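Local structure of transcription factor TAU 138 KDA subunit (Saccharomyces cerevisiae, 5AIM) at residues R16-L19 with K20-T24. The protein forms part of the tauB domain of TFIIIC, which binds boxB promoter sites of tRNA and similar genes and helps recruit RNA polymerase III. Numbering follows the deposited sequence.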
loop_
_atom_site.group_PDB
_atom_site.type_symbol
_atom_site.label_atom_id
_atom_site.label_comp_id
_atom_site.label_asym_id
_atom_site.label_seq_id
_atom_site.Cartn_x
_atom_site.Cartn_y
_atom_site.Cartn_z
ATOM N N ARG A 16 -7.061 7.215 -0.804
ATOM C CA ARG A 16 -6.350 8.422 -0.380
ATOM C C ARG A 16 -5.442 8.141 0.813
ATOM O O ARG A 16 -4.306 8.661 0.882
ATOM C CB ARG A 16 -7.324 9.552 -0.035
ATOM C CG ARG A 16 -8.057 10.146 -1.234
ATOM C CD ARG A 16 -8.704 11.488 -0.879
ATOM N NE ARG A 16 -9.551 11.413 0.314
ATOM C CZ ARG A 16 -10.824 11.024 0.331
ATOM N NH1 ARG A 16 -11.447 10.655 -0.784
ATOM N NH2 ARG A 16 -11.479 10.998 1.485
ATOM N N ALA A 17 -5.952 7.359 1.767
ATOM C CA ALA A 17 -5.152 6.999 2.947
ATOM C C ALA A 17 -3.905 6.203 2.562
ATOM O O ALA A 17 -2.796 6.487 3.032
ATOM C CB ALA A 17 -5.986 6.210 3.937
ATOM N N ILE A 18 -4.084 5.190 1.724
ATOM C CA ILE A 18 -2.950 4.391 1.257
ATOM C C ILE A 18 -1.905 5.292 0.606
ATOM O O ILE A 18 -0.701 5.182 0.884
ATOM C CB ILE A 18 -3.427 3.317 0.262
ATOM C CG1 ILE A 18 -4.246 2.260 0.999
ATOM C CG2 ILE A 18 -2.259 2.645 -0.442
ATOM C CD1 ILE A 18 -5.134 1.430 0.089
ATOM N N LEU A 19 -2.359 6.191 -0.257
ATOM C CA LEU A 19 -1.437 7.112 -0.913
ATOM C C LEU A 19 -0.676 8.019 0.073
ATOM O O LEU A 19 0.564 8.179 -0.019
ATOM C CB LEU A 19 -2.208 7.955 -1.926
ATOM C CG LEU A 19 -1.383 8.761 -2.919
ATOM C CD1 LEU A 19 -0.591 7.845 -3.828
ATOM C CD2 LEU A 19 -2.297 9.642 -3.743
ATOM N N LYS A 20 -1.409 8.628 1.005
ATOM C CA LYS A 20 -0.768 9.505 1.997
ATOM C C LYS A 20 0.238 8.748 2.876
ATOM O O LYS A 20 1.347 9.237 3.155
ATOM C CB LYS A 20 -1.818 10.214 2.866
ATOM C CG LYS A 20 -1.256 11.050 4.019
ATOM C CD LYS A 20 -0.327 12.160 3.555
ATOM C CE LYS A 20 -1.098 13.362 3.046
ATOM N NZ LYS A 20 -0.177 14.366 2.445
ATOM N N VAL A 21 -0.152 7.552 3.308
ATOM C CA VAL A 21 0.741 6.726 4.112
ATOM C C VAL A 21 1.982 6.351 3.307
ATOM O O VAL A 21 3.100 6.441 3.820
ATOM C CB VAL A 21 0.016 5.478 4.641
ATOM C CG1 VAL A 21 0.987 4.478 5.232
ATOM C CG2 VAL A 21 -1.021 5.886 5.671
ATOM N N MET A 22 1.791 5.958 2.051
ATOM C CA MET A 22 2.942 5.624 1.222
ATOM C C MET A 22 3.894 6.802 1.086
ATOM O O MET A 22 5.114 6.622 1.191
ATOM C CB MET A 22 2.506 5.117 -0.151
ATOM C CG MET A 22 1.969 3.692 -0.117
ATOM S SD MET A 22 3.213 2.456 0.328
ATOM C CE MET A 22 4.299 2.539 -1.099
ATOM N N ASN A 23 3.368 8.008 0.876
ATOM C CA ASN A 23 4.265 9.164 0.875
ATOM C C ASN A 23 4.970 9.356 2.214
ATOM O O ASN A 23 6.179 9.618 2.267
ATOM C CB ASN A 23 3.525 10.443 0.504
ATOM C CG ASN A 23 3.475 10.659 -0.986
ATOM O OD1 ASN A 23 4.368 11.273 -1.568
ATOM N ND2 ASN A 23 2.447 10.126 -1.618
ATOM N N THR A 24 4.211 9.230 3.295
ATOM C CA THR A 24 4.760 9.445 4.634
ATOM C C THR A 24 5.907 8.486 4.979
ATOM O O THR A 24 6.925 8.907 5.529
ATOM C CB THR A 24 3.649 9.356 5.697
ATOM O OG1 THR A 24 2.657 10.354 5.420
ATOM C CG2 THR A 24 4.194 9.596 7.090
#
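From R16 to T24 the chain is regular alpha-helix, in which the amide N of K20, V21, M22 and N23 donates to the carbonyl O of R16, A17, I18 and L19 in turn, each bond about 2.9 Å long and close to straight. The carbonyl of L19 takes a second bond from a side chain. Asparagine suits this place because its short arm can fold back over the preceding turn: with chi1 at -87° the amide turns back, and N23 ND2 comes within 3.1 Å of L19 O. The N-H points squarely at the oxygen (166°), which lies almost in the plane of the N23 amide, yet ND2 itself stands above the carbonyl plane of L19, on the face opposite to that used by N23 N. T24 repeats the scheme one residue on, its OG1 donating to K20 O at 2.8 Å while T24 N approaches from the other face; threonine suits the exposed position because a hydroxyl on the beta carbon is close enough to the backbone to bond the carbonyl one turn back. This is the first helix of the extended winged-helix domain, and its inward side is apolar. Branched I18 reaches V54, V58 and M61 of helix 52-63, whereas M22, one turn further, meets F35 of helix 33-43. Between them, I18 CG2 and M22 CG stand 4.4 Å apart, a loose apolar contact. The unbranched M22 side chain sets off beside its own backbone N (chi1 -75°), which brings CG to 3.2 Å from I18 O before the chain bends toward its sulfur. Small A17 and beta-branched V21 fit against M43 and Y42 respectively, and V21 CG2, beside its own backbone N, rests 3.2 Å from A17 O, the oxygen that V21 N binds.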